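Local coordinates for cell division control protein 45 cdc45 putative (Entamoeba histolytica, PDB 6CC2) that is a putative replication factor that, like Cdc45 of other eukaryotes, probably joins MCM and GINS in the helicase that unwinds DNA at the replication fork, at residues Ala424-Phe429 with Leu494-Ala499; Tyr445-Leu450 with Leu470-Ala475; Gln449-Leu454 with Val481-Ser486; Glu456-Arg461 with Leu466-Ala471. All coordinates share one frame; numbering follows the deposited sequence.

Contact 1: residues Ala424-Phe429 with Leu494-Ala499; sequences ANKYRF and LNYFGA. With EDO (1,2-ethanediol), chain C.
Lys426 and Tyr427 form a classic beta bulge, both facing Glu423 across the turn between strands 419-423 and 427-432, and from it they reach Tyr496 and Phe497 in the first turns of helix 494-508. Lys426 and Tyr427, neighbours in the chain, do different work. In Lys426 the chain sets out beside the backbone N and then bends sharply (chi2 -91°), which swings its ammonium group outward to the ring of Tyr496. NZ stands 3.7 Å from Tyr496 OH, and it is 4.0 Å from Tyr496 CZ. The lysine chain and the tyrosine cross at a slant, and no hydrogen bond joins them; the phenol OH instead bonds the carbonyl O of Ser542 near the C-terminus. Deeper in, Tyr427 CB lies 4.3 Å from Phe497 CE1. Only the root of Tyr427 takes part here, because its ring leads off to meet the ring of Phe540. On the far side of the strand Arg428 runs out extended. Its NE donates a nearly straight hydrogen bond, 2.8 Å and 166°, to O2 of a 1,2-ethanediol probably left from crystallisation, while NH2 bonds Lys464 O. Across the two segments, then, the chemistry is a light touch: one buried apolar approach beneath an ammonium group that nears the phenol without a hydrogen bond and whose charge probably adds a modest electrostatic pull on the phenol oxygen.

Contact 2: residues Tyr445-Leu450 with Leu470-Ala475; sequences YKALQL and LAVLDA
Leu450 N bonds Lys446 O at 3.0 Å, and this ordinary helical turn carries the side chain of Leu450 down against Leu470 of the adjoining strand. The polar groups of the helix are on other sides. Gln449 NE2 reaches back to Tyr445 O at 3.3 Å, approaching from above the carbonyl plane, and it also bonds Asp368 OD1, the same carboxylate oxygen that Lys446 NZ holds in a salt bridge. Beneath them the contact itself is purely apolar in its side chains. Leu470 has CG anti to its backbone N (chi1 173°), and from there its CD2 methyl rises against two helix residues one turn apart. That methyl sits 4.0 Å from Leu450 CG, and the same methyl is also 3.6 Å from the carbonyl oxygen of Ala447. The two leucine side chains cross at about a right angle, and the touching on the Leu470 side is done by CD2. Two residues along the strand, Val472 CG2 meets Ala447 CB at 4.3 Å; the small alanine lets the backbones come close, their CA atoms 7.3 Å apart. Ala471, between Leu470 and Val472, points away from the helix. Helix and strand axes pass 9.3 Å apart, with their directions 139° from one another. This is the packing of an alpha/beta layer, a helix laid over one face of a mixed sheet and filled in by every second residue of the strand.

Contact 3: residues Gln449-Leu454 with Val481-Ser486; sequences QLAQFL and VIVGYS
Gln452 and Tyr485 make the pi contact here, and the aliphatic part of the glutamine does most of it. Gln452 CB stands 3.9 Å from the centroid of the Tyr485 ring and only 11° off its normal, a CH-pi contact squarely over one face. With CG anti to the backbone N, the rest of the chain stays extended and travels across the ring toward the phenol end, with CG 3.6 Å from Tyr485 CZ. The amide comes to rest nearly parallel to the ring, its plane 11° away, and CD lies 3.5 Å from Tyr485 OH. The amide therefore lies flat near the hydroxyl end of the ring, and no hydrogen bond crosses the contact. Apolar packing fills the deeper part: Ala451 CB touches Val483 CG1 at 3.8 Å and Tyr485 CB at 4.2 Å, so one methyl settles between two residues of the strand that point the same way. Gln452 is exposed, whereas the other three are buried. The axes of helix segment 449-454 and strand segment 481-485 come within 8.2 Å, their directions 44° apart. The strand runs between 468-474 and 519-525 in the sheet, and the helix is backed by helix 393-417, which Phe453 and Leu454 touch.

Contact 4: residues Glu456-Arg461 with Leu466-Ala471; sequences EASSRR and LPFILA
Phe468 can be followed from CB toward helix 444-462, where its ring runs up against Ser458. The CB bond already points at the helix, and CG lies anti to the backbone N (chi1 -161°). From CG the ring turns one edge to the helix: CD2 and CE2 are each 3.8 Å from Ser458 OG, which lies near the ring plane, and water 1 also sits at this edge. The other edge, CD1 and CE1, is turned to Leu470 CB of its own strand. Arg428 and Leu454 also touch this phenylalanine.

The serine is held by polar bonds of its own. Its OG occupies the crowded position between backbone N and carbonyl carbon (chi1 63°), bonded back to Leu454 O one turn earlier. Water 1 donates one hydrogen to Ser458 OG at 3.2 Å and the other to Leu466 O at 2.8 Å, bridging helix and incoming strand. One residue on, Ser459 OG bonds Ala455 O and accepts a weak hydrogen bond from Leu466 N (3.5 Å). Both backbone polar groups of Leu466 are therefore tied to the helix, directly or through the water. On the helix's outer side Arg460 grips Glu456 side-on, NE and NH2 both reaching OE2, with NE at 2.8 Å; Glu456 OE1 pairs with Arg275. These contacts close the return from helix to strand in a beta-alpha-beta crossover, since strand 468-474 enters parallel to and beside strand 427-432.

Contacts 2, 3 and 4 follow one another along helix 444-462, which lies over one face of the mixed sheet. Contacts 2 and 3 have centres about 7 Å apart, contacts 3 and 4 about 8 Å, and contacts 2 and 4 about 14 Å. Contacts 2 and 4 share strand 468-474; contact 3 uses its antiparallel neighbour 479-485. In sequence, contact 4 is nested inside contact 3, and contact 1 encloses all three. Contact 1 brings helix 494-508 to the opposite face, where Phe497 packs on Gly484, and its centre is about 11 Å from that of contact 4. Together they sandwich the sheet between helices, a compact alpha/beta unit within the Cdc45 family region.

Contact 1: residues Ala424-Phe429 with Leu494-Ala499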
loop_
_atom_site.group_PDB
_atom_site.type_symbol
_atom_site.label_atom_id
_atom_site.label_comp_id
_atom_site.label_asym_id
_atom_site.label_seq_id
_atom_site.Cartn_x
_atom_site.Cartn_y
_atom_site.Cartn_z
ATOM N N ALA A 424 3.280 18.945 19.841
ATOM C CA ALA A 424 2.279 19.945 19.467
ATOM C C ALA A 424 1.191 19.387 18.559
ATOM O O ALA A 424 0.543 20.144 17.816
ATOM C CB ALA A 424 2.950 21.153 18.803
ATOM N N ASN A 425 0.945 18.084 18.624
ATOM C CA ASN A 425 -0.019 17.430 17.739
ATOM C C ASN A 425 0.270 17.723 16.275
ATOM O O ASN A 425 -0.630 17.802 15.446
ATOM C CB ASN A 425 -1.445 17.829 18.094
ATOM C CG ASN A 425 -1.888 17.228 19.388
ATOM O OD1 ASN A 425 -1.741 16.027 19.591
ATOM N ND2 ASN A 425 -2.389 18.051 20.276
ATOM N N LYS A 426 1.538 17.889 15.950
ATOM C CA LYS A 426 1.993 18.033 14.569
ATOM C C LYS A 426 2.696 16.789 14.070
ATOM O O LYS A 426 2.577 16.433 12.894
ATOM C CB LYS A 426 2.939 19.229 14.457
ATOM C CG LYS A 426 2.354 20.552 14.940
ATOM C CD LYS A 426 1.676 21.299 13.815
ATOM C CE LYS A 426 1.208 22.675 14.272
ATOM N NZ LYS A 426 0.716 23.486 13.127
ATOM N N TYR A 427 3.437 16.117 14.941
ATOM C CA TYR A 427 4.161 14.918 14.593
ATOM C C TYR A 427 4.561 14.235 15.884
ATOM O O TYR A 427 4.644 14.861 16.938
ATOM C CB TYR A 427 5.416 15.208 13.742
ATOM C CG TYR A 427 6.357 16.202 14.373
ATOM C CD1 TYR A 427 6.202 17.568 14.173
ATOM C CD2 TYR A 427 7.405 15.780 15.185
ATOM C CE1 TYR A 427 7.042 18.485 14.770
ATOM C CE2 TYR A 427 8.243 16.696 15.792
ATOM C CZ TYR A 427 8.055 18.051 15.584
ATOM O OH TYR A 427 8.896 18.979 16.164
ATOM N N ARG A 428 4.801 12.946 15.779
ATOM C CA ARG A 428 5.475 12.200 16.826
ATOM C C ARG A 428 6.950 12.113 16.451
ATOM O O ARG A 428 7.295 12.042 15.270
ATOM C CB ARG A 428 4.915 10.804 17.015
ATOM C CG ARG A 428 3.521 10.807 17.548
ATOM C CD ARG A 428 3.084 9.402 17.944
ATOM N NE ARG A 428 1.798 9.530 18.619
ATOM C CZ ARG A 428 0.613 9.446 18.027
ATOM N NH1 ARG A 428 0.520 9.132 16.745
ATOM N NH2 ARG A 428 -0.482 9.636 18.741
ATOM N N PHE A 429 7.802 12.172 17.458
ATOM C CA PHE A 429 9.249 12.125 17.259
ATOM C C PHE A 429 9.789 11.052 18.187
ATOM O O PHE A 429 9.453 11.032 19.378
ATOM C CB PHE A 429 9.927 13.468 17.584
ATOM C CG PHE A 429 11.373 13.497 17.217
ATOM C CD1 PHE A 429 12.323 12.890 18.035
ATOM C CD2 PHE A 429 11.790 14.118 16.070
ATOM C CE1 PHE A 429 13.678 12.910 17.669
ATOM C CE2 PHE A 429 13.128 14.123 15.696
ATOM C CZ PHE A 429 14.060 13.502 16.499
ATOM N N LEU A 494 -0.461 16.412 4.540
ATOM C CA LEU A 494 0.827 15.999 3.986
ATOM C C LEU A 494 1.577 17.182 3.391
ATOM O O LEU A 494 2.809 17.247 3.503
ATOM C CB LEU A 494 0.612 14.918 2.925
ATOM C CG LEU A 494 1.869 14.455 2.184
ATOM C CD1 LEU A 494 2.910 13.921 3.133
ATOM C CD2 LEU A 494 1.501 13.403 1.160
ATOM N N ASN A 495 0.866 18.109 2.742
ATOM C CA ASN A 495 1.506 19.313 2.230
ATOM C C ASN A 495 2.317 19.993 3.324
ATOM O O ASN A 495 3.489 20.344 3.125
ATOM C CB ASN A 495 0.467 20.299 1.686
ATOM C CG ASN A 495 0.025 19.973 0.292
ATOM O OD1 ASN A 495 0.608 19.122 -0.373
ATOM N ND2 ASN A 495 -1.010 20.672 -0.177
ATOM N N TYR A 496 1.690 20.216 4.476
ATOM C CA TYR A 496 2.340 20.949 5.553
ATOM C C TYR A 496 3.492 20.149 6.134
ATOM O O TYR A 496 4.571 20.701 6.385
ATOM C CB TYR A 496 1.310 21.296 6.635
ATOM C CG TYR A 496 1.837 22.187 7.739
ATOM C CD1 TYR A 496 1.826 23.564 7.612
ATOM C CD2 TYR A 496 2.335 21.639 8.924
ATOM C CE1 TYR A 496 2.310 24.383 8.622
ATOM C CE2 TYR A 496 2.824 22.453 9.938
ATOM C CZ TYR A 496 2.803 23.820 9.782
ATOM O OH TYR A 496 3.284 24.633 10.784
ATOM N N PHE A 497 3.287 18.843 6.359
ATOM C CA PHE A 497 4.332 18.013 6.944
ATOM C C PHE A 497 5.562 17.979 6.050
ATOM O O PHE A 497 6.691 18.164 6.519
ATOM C CB PHE A 497 3.800 16.598 7.194
ATOM C CG PHE A 497 4.841 15.649 7.699
ATOM C CD1 PHE A 497 5.252 15.709 9.010
ATOM C CD2 PHE A 497 5.387 14.687 6.862
ATOM C CE1 PHE A 497 6.228 14.833 9.491
ATOM C CE2 PHE A 497 6.353 13.811 7.324
ATOM C CZ PHE A 497 6.766 13.884 8.647
ATOM N N GLY A 498 5.360 17.778 4.748
ATOM C CA GLY A 498 6.485 17.779 3.838
ATOM C C GLY A 498 7.156 19.131 3.761
ATOM O O GLY A 498 8.394 19.225 3.734
ATOM N N ALA A 499 6.358 20.199 3.687
ATOM C CA ALA A 499 6.943 21.531 3.564
ATOM C C ALA A 499 7.814 21.838 4.776
ATOM O O ALA A 499 8.952 22.311 4.645
ATOM C CB ALA A 499 5.844 22.582 3.410
HETATM C C1 EDO C . 4.626 9.329 21.237
HETATM O O1 EDO C . 4.320 7.920 21.136
HETATM C C2 EDO C . 3.515 10.069 21.987
HETATM O O2 EDO C . 2.260 9.913 21.320
#

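Contact 2: residues Tyr445-Leu450 with Leu470-Ala475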
loop_
_atom_site.group_PDB
_atom_site.type_symbol
_atom_site.label_atom_id
_atom_site.label_comp_id
_atom_site.label_asym_id
_atom_site.label_seq_id
_atom_site.Cartn_x
_atom_site.Cartn_y
_atom_site.Cartn_z
ATOM N N TYR A 445 16.388 2.225 4.208
ATOM C CA TYR A 445 15.278 1.354 3.815
ATOM C C TYR A 445 14.697 0.598 5.010
ATOM O O TYR A 445 13.488 0.362 5.049
ATOM C CB TYR A 445 15.709 0.397 2.716
ATOM C CG TYR A 445 16.833 -0.551 3.062
ATOM C CD1 TYR A 445 18.164 -0.174 2.930
ATOM C CD2 TYR A 445 16.560 -1.830 3.513
ATOM C CE1 TYR A 445 19.168 -1.043 3.250
ATOM C CE2 TYR A 445 17.568 -2.696 3.821
ATOM C CZ TYR A 445 18.862 -2.298 3.699
ATOM O OH TYR A 445 19.876 -3.188 4.029
ATOM N N LYS A 446 15.517 0.254 6.007
ATOM C CA LYS A 446 14.987 -0.350 7.228
ATOM C C LYS A 446 14.324 0.681 8.136
ATOM O O LYS A 446 13.255 0.425 8.704
ATOM C CB LYS A 446 16.111 -1.069 7.987
ATOM C CG LYS A 446 16.752 -2.223 7.261
ATOM C CD LYS A 446 15.802 -3.383 7.114
ATOM C CE LYS A 446 16.547 -4.651 6.722
ATOM N NZ LYS A 446 15.617 -5.809 6.561
ATOM N N ALA A 447 14.973 1.825 8.345
ATOM C CA ALA A 447 14.386 2.876 9.166
ATOM C C ALA A 447 13.022 3.292 8.637
ATOM O O ALA A 447 12.112 3.540 9.421
ATOM C CB ALA A 447 15.330 4.078 9.242
ATOM N N LEU A 448 12.874 3.373 7.300
ATOM C CA LEU A 448 11.590 3.763 6.715
ATOM C C LEU A 448 10.503 2.764 7.097
ATOM O O LEU A 448 9.375 3.149 7.425
ATOM C CB LEU A 448 11.709 3.857 5.205
ATOM C CG LEU A 448 12.343 5.122 4.623
ATOM C CD1 LEU A 448 12.879 4.879 3.213
ATOM C CD2 LEU A 448 11.320 6.250 4.632
ATOM N N GLN A 449 10.839 1.470 7.083
ATOM C CA GLN A 449 9.840 0.469 7.451
ATOM C C GLN A 449 9.454 0.592 8.909
ATOM O O GLN A 449 8.283 0.434 9.267
ATOM C CB GLN A 449 10.376 -0.937 7.157
ATOM C CG GLN A 449 10.580 -1.204 5.690
ATOM C CD GLN A 449 11.075 -2.592 5.461
ATOM O OE1 GLN A 449 10.357 -3.566 5.682
ATOM N NE2 GLN A 449 12.311 -2.700 5.032
ATOM N N LEU A 450 10.439 0.856 9.774
ATOM C CA LEU A 450 10.141 1.007 11.194
ATOM C C LEU A 450 9.323 2.256 11.450
ATOM O O LEU A 450 8.378 2.235 12.245
ATOM C CB LEU A 450 11.453 1.014 11.989
ATOM C CG LEU A 450 11.292 1.133 13.505
ATOM C CD1 LEU A 450 10.435 -0.022 14.033
ATOM C CD2 LEU A 450 12.649 1.115 14.191
ATOM N N LEU A 470 11.394 9.636 12.887
ATOM C CA LEU A 470 12.206 8.645 13.578
ATOM C C LEU A 470 13.670 8.964 13.335
ATOM O O LEU A 470 14.075 9.158 12.185
ATOM C CB LEU A 470 11.882 7.240 13.045
ATOM C CG LEU A 470 12.793 6.125 13.566
ATOM C CD1 LEU A 470 12.577 5.866 14.999
ATOM C CD2 LEU A 470 12.531 4.857 12.727
ATOM N N ALA A 471 14.436 9.050 14.415
ATOM C CA ALA A 471 15.887 9.246 14.355
ATOM C C ALA A 471 16.592 8.005 14.880
ATOM O O ALA A 471 16.353 7.594 16.023
ATOM C CB ALA A 471 16.297 10.458 15.184
ATOM N N VAL A 472 17.475 7.428 14.066
ATOM C CA VAL A 472 18.202 6.221 14.434
ATOM C C VAL A 472 19.690 6.494 14.393
ATOM O O VAL A 472 20.206 6.980 13.375
ATOM C CB VAL A 472 17.847 5.032 13.514
ATOM C CG1 VAL A 472 18.524 3.738 14.040
ATOM C CG2 VAL A 472 16.328 4.866 13.401
ATOM N N LEU A 473 20.377 6.150 15.485
ATOM C CA LEU A 473 21.810 6.366 15.568
ATOM C C LEU A 473 22.544 5.497 14.561
ATOM O O LEU A 473 22.327 4.292 14.491
ATOM C CB LEU A 473 22.296 6.055 16.988
ATOM C CG LEU A 473 23.804 6.151 17.196
ATOM C CD1 LEU A 473 24.304 7.575 17.046
ATOM C CD2 LEU A 473 24.188 5.583 18.557
ATOM N N ASP A 474 23.419 6.122 13.776
ATOM C CA ASP A 474 24.418 5.440 12.963
ATOM C C ASP A 474 25.742 5.733 13.654
ATOM O O ASP A 474 26.381 6.759 13.399
ATOM C CB ASP A 474 24.398 5.930 11.519
ATOM C CG ASP A 474 25.351 5.157 10.634
ATOM O OD1 ASP A 474 26.368 4.627 11.143
ATOM O OD2 ASP A 474 25.085 5.090 9.418
ATOM N N ALA A 475 26.143 4.828 14.553
ATOM C CA ALA A 475 27.262 5.111 15.441
ATOM C C ALA A 475 28.579 5.187 14.686
ATOM O O ALA A 475 29.465 5.958 15.069
ATOM C CB ALA A 475 27.350 4.040 16.527
#

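Contact 3: residues Gln449-Leu454 with Val481-Ser486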
loop_
_atom_site.group_PDB
_atom_site.type_symbol
_atom_site.label_atom_id
_atom_site.label_comp_id
_atom_site.label_asym_id
_atom_site.label_seq_id
_atom_site.Cartn_x
_atom_site.Cartn_y
_atom_site.Cartn_z
ATOM N N GLN A 449 10.839 1.470 7.083
ATOM C CA GLN A 449 9.840 0.469 7.451
ATOM C C GLN A 449 9.454 0.592 8.909
ATOM O O GLN A 449 8.283 0.434 9.267
ATOM C CB GLN A 449 10.376 -0.937 7.157
ATOM C CG GLN A 449 10.580 -1.204 5.690
ATOM C CD GLN A 449 11.075 -2.592 5.461
ATOM O OE1 GLN A 449 10.357 -3.566 5.682
ATOM N NE2 GLN A 449 12.311 -2.700 5.032
ATOM N N LEU A 450 10.439 0.856 9.774
ATOM C CA LEU A 450 10.141 1.007 11.194
ATOM C C LEU A 450 9.323 2.256 11.450
ATOM O O LEU A 450 8.378 2.235 12.245
ATOM C CB LEU A 450 11.453 1.014 11.989
ATOM C CG LEU A 450 11.292 1.133 13.505
ATOM C CD1 LEU A 450 10.435 -0.022 14.033
ATOM C CD2 LEU A 450 12.649 1.115 14.191
ATOM N N ALA A 451 9.651 3.363 10.769
ATOM C CA ALA A 451 8.874 4.587 10.946
ATOM C C ALA A 451 7.413 4.371 10.555
ATOM O O ALA A 451 6.508 4.869 11.235
ATOM C CB ALA A 451 9.467 5.720 10.117
ATOM N N GLN A 452 7.173 3.663 9.442
ATOM C CA GLN A 452 5.810 3.379 9.005
ATOM C C GLN A 452 5.070 2.550 10.037
ATOM O O GLN A 452 3.904 2.822 10.351
ATOM C CB GLN A 452 5.821 2.662 7.662
ATOM C CG GLN A 452 4.438 2.255 7.178
ATOM C CD GLN A 452 4.445 1.786 5.731
ATOM O OE1 GLN A 452 5.452 1.902 5.033
ATOM N NE2 GLN A 452 3.319 1.256 5.280
ATOM N N PHE A 453 5.730 1.531 10.575
ATOM C CA PHE A 453 5.108 0.720 11.610
ATOM C C PHE A 453 4.782 1.561 12.838
ATOM O O PHE A 453 3.687 1.444 13.417
ATOM C CB PHE A 453 5.997 -0.466 11.987
ATOM C CG PHE A 453 5.440 -1.248 13.134
ATOM C CD1 PHE A 453 4.465 -2.214 12.907
ATOM C CD2 PHE A 453 5.809 -0.965 14.428
ATOM C CE1 PHE A 453 3.912 -2.906 13.960
ATOM C CE2 PHE A 453 5.258 -1.658 15.483
ATOM C CZ PHE A 453 4.301 -2.618 15.246
ATOM N N LEU A 454 5.764 2.346 13.322
ATOM C CA LEU A 454 5.561 3.116 14.533
ATOM C C LEU A 454 4.498 4.178 14.334
ATOM O O LEU A 454 3.735 4.463 15.274
ATOM C CB LEU A 454 6.880 3.748 14.995
ATOM C CG LEU A 454 7.908 2.784 15.525
ATOM C CD1 LEU A 454 9.271 3.494 15.679
ATOM C CD2 LEU A 454 7.502 2.199 16.880
ATOM N N VAL A 481 20.267 8.976 11.320
ATOM C CA VAL A 481 19.408 8.929 10.155
ATOM C C VAL A 481 18.033 9.402 10.592
ATOM O O VAL A 481 17.525 8.944 11.613
ATOM C CB VAL A 481 19.354 7.510 9.571
ATOM C CG1 VAL A 481 18.485 7.474 8.334
ATOM C CG2 VAL A 481 20.759 7.058 9.225
ATOM N N ILE A 482 17.456 10.355 9.856
ATOM C CA ILE A 482 16.159 10.929 10.189
ATOM C C ILE A 482 15.174 10.556 9.085
ATOM O O ILE A 482 15.394 10.889 7.908
ATOM C CB ILE A 482 16.215 12.464 10.320
ATOM C CG1 ILE A 482 17.387 12.911 11.173
ATOM C CG2 ILE A 482 14.873 12.976 10.881
ATOM C CD1 ILE A 482 17.288 12.505 12.580
ATOM N N VAL A 483 14.094 9.880 9.450
ATOM C CA VAL A 483 13.042 9.532 8.507
ATOM C C VAL A 483 11.758 10.219 8.948
ATOM O O VAL A 483 11.398 10.179 10.134
ATOM C CB VAL A 483 12.844 8.007 8.433
ATOM C CG1 VAL A 483 11.579 7.691 7.625
ATOM C CG2 VAL A 483 14.063 7.351 7.820
ATOM N N GLY A 484 11.061 10.835 8.002
ATOM C CA GLY A 484 9.730 11.358 8.227
ATOM C C GLY A 484 8.742 10.601 7.358
ATOM O O GLY A 484 8.956 10.447 6.159
ATOM N N TYR A 485 7.661 10.129 7.990
ATOM C CA TYR A 485 6.673 9.320 7.299
ATOM C C TYR A 485 5.269 9.803 7.619
ATOM O O TYR A 485 4.941 10.068 8.777
ATOM C CB TYR A 485 6.782 7.832 7.685
ATOM C CG TYR A 485 5.664 6.994 7.090
ATOM C CD1 TYR A 485 5.691 6.613 5.769
ATOM C CD2 TYR A 485 4.571 6.617 7.862
ATOM C CE1 TYR A 485 4.646 5.857 5.208
ATOM C CE2 TYR A 485 3.542 5.857 7.314
ATOM C CZ TYR A 485 3.590 5.497 6.000
ATOM O OH TYR A 485 2.578 4.753 5.445
ATOM N N SER A 486 4.441 9.894 6.588
ATOM C CA SER A 486 3.056 10.308 6.738
ATOM C C SER A 486 2.152 9.214 6.193
ATOM O O SER A 486 2.209 8.894 5.001
ATOM C CB SER A 486 2.819 11.630 6.016
ATOM O OG SER A 486 1.467 12.012 6.056
#

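Contact 4: residues Glu456-Arg461 with Leu466-Ala471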
loop_
_atom_site.group_PDB
_atom_site.type_symbol
_atom_site.label_atom_id
_atom_site.label_comp_id
_atom_site.label_asym_id
_atom_site.label_seq_id
_atom_site.Cartn_x
_atom_site.Cartn_y
_atom_site.Cartn_z
ATOM N N GLU A 456 1.766 3.928 12.639
ATOM C CA GLU A 456 0.499 3.255 12.867
ATOM C C GLU A 456 0.343 2.774 14.302
ATOM O O GLU A 456 -0.706 2.976 14.904
ATOM C CB GLU A 456 0.355 2.072 11.901
ATOM C CG GLU A 456 -0.875 1.257 12.177
ATOM C CD GLU A 456 -1.179 0.229 11.097
ATOM O OE1 GLU A 456 -0.339 0.076 10.143
ATOM O OE2 GLU A 456 -2.242 -0.431 11.195
ATOM N N ALA A 457 1.351 2.098 14.855
ATOM C CA ALA A 457 1.225 1.528 16.192
ATOM C C ALA A 457 0.971 2.595 17.246
ATOM O O ALA A 457 0.122 2.405 18.125
ATOM C CB ALA A 457 2.488 0.743 16.557
ATOM N N SER A 458 1.706 3.699 17.196
ATOM C CA SER A 458 1.486 4.772 18.169
ATOM C C SER A 458 0.126 5.426 17.959
ATOM O O SER A 458 -0.577 5.719 18.930
ATOM C CB SER A 458 2.605 5.818 18.083
ATOM O OG SER A 458 2.644 6.467 16.809
ATOM N N SER A 459 -0.286 5.625 16.696
ATOM C CA SER A 459 -1.594 6.230 16.445
ATOM C C SER A 459 -2.721 5.375 16.968
ATOM O O SER A 459 -3.699 5.897 17.525
ATOM C CB SER A 459 -1.783 6.469 14.944
ATOM O OG SER A 459 -0.886 7.447 14.470
ATOM N N ARG A 460 -2.622 4.051 16.791
ATOM C CA ARG A 460 -3.654 3.174 17.355
ATOM C C ARG A 460 -3.617 3.158 18.877
ATOM O O ARG A 460 -4.672 3.115 19.532
ATOM C CB ARG A 460 -3.476 1.764 16.781
ATOM C CG ARG A 460 -3.712 1.685 15.284
ATOM C CD ARG A 460 -3.785 0.217 14.789
ATOM N NE ARG A 460 -4.005 0.138 13.341
ATOM C CZ ARG A 460 -5.172 0.172 12.751
ATOM N NH1 ARG A 460 -6.297 0.224 13.469
ATOM N NH2 ARG A 460 -5.230 0.108 11.418
ATOM N N ARG A 461 -2.430 3.182 19.462
ATOM C CA ARG A 461 -2.319 3.106 20.922
ATOM C C ARG A 461 -2.967 4.317 21.582
ATOM O O ARG A 461 -3.634 4.192 22.615
ATOM C CB ARG A 461 -0.853 2.993 21.317
ATOM C CG ARG A 461 -0.618 3.181 22.817
ATOM C CD ARG A 461 0.738 2.629 23.200
ATOM N NE ARG A 461 0.752 1.183 23.091
ATOM C CZ ARG A 461 1.744 0.407 23.505
ATOM N NH1 ARG A 461 2.811 0.950 24.070
ATOM N NH2 ARG A 461 1.665 -0.906 23.354
ATOM N N LEU A 466 -0.974 10.788 13.591
ATOM C CA LEU A 466 0.003 11.822 13.315
ATOM C C LEU A 466 1.067 11.272 12.388
ATOM O O LEU A 466 1.332 10.064 12.382
ATOM C CB LEU A 466 0.677 12.314 14.608
ATOM C CG LEU A 466 -0.224 13.099 15.537
ATOM C CD1 LEU A 466 0.478 13.264 16.859
ATOM C CD2 LEU A 466 -0.577 14.474 14.920
ATOM N N PRO A 467 1.720 12.140 11.619
ATOM C CA PRO A 467 2.956 11.736 10.948
ATOM C C PRO A 467 4.028 11.471 11.990
ATOM O O PRO A 467 3.908 11.864 13.157
ATOM C CB PRO A 467 3.278 12.931 10.043
ATOM C CG PRO A 467 2.640 14.091 10.693
ATOM C CD PRO A 467 1.425 13.570 11.440
ATOM N N PHE A 468 5.042 10.716 11.582
ATOM C CA PHE A 468 6.033 10.177 12.504
ATOM C C PHE A 468 7.441 10.496 12.010
ATOM O O PHE A 468 7.756 10.267 10.836
ATOM C CB PHE A 468 5.865 8.656 12.653
ATOM C CG PHE A 468 6.500 8.097 13.879
ATOM C CD1 PHE A 468 7.856 7.794 13.908
ATOM C CD2 PHE A 468 5.742 7.834 15.007
ATOM C CE1 PHE A 468 8.431 7.285 15.049
ATOM C CE2 PHE A 468 6.303 7.307 16.148
ATOM C CZ PHE A 468 7.662 7.052 16.185
ATOM N N ILE A 469 8.280 11.013 12.905
ATOM C CA ILE A 469 9.679 11.321 12.608
ATOM C C ILE A 469 10.537 10.447 13.509
ATOM O O ILE A 469 10.399 10.475 14.743
ATOM C CB ILE A 469 10.005 12.810 12.802
ATOM C CG1 ILE A 469 9.223 13.636 11.789
ATOM C CG2 ILE A 469 11.524 13.030 12.620
ATOM C CD1 ILE A 469 9.281 15.101 12.004
ATOM N N LEU A 470 11.394 9.636 12.887
ATOM C CA LEU A 470 12.206 8.645 13.578
ATOM C C LEU A 470 13.670 8.964 13.335
ATOM O O LEU A 470 14.075 9.158 12.185
ATOM C CB LEU A 470 11.882 7.240 13.045
ATOM C CG LEU A 470 12.793 6.125 13.566
ATOM C CD1 LEU A 470 12.577 5.866 14.999
ATOM C CD2 LEU A 470 12.531 4.857 12.727
ATOM N N ALA A 471 14.436 9.050 14.415
ATOM C CA ALA A 471 15.887 9.246 14.355
ATOM C C ALA A 471 16.592 8.005 14.880
ATOM O O ALA A 471 16.353 7.594 16.023
ATOM C CB ALA A 471 16.297 10.458 15.184
HETATM O O HOH W 1 2.317 8.652 14.544
#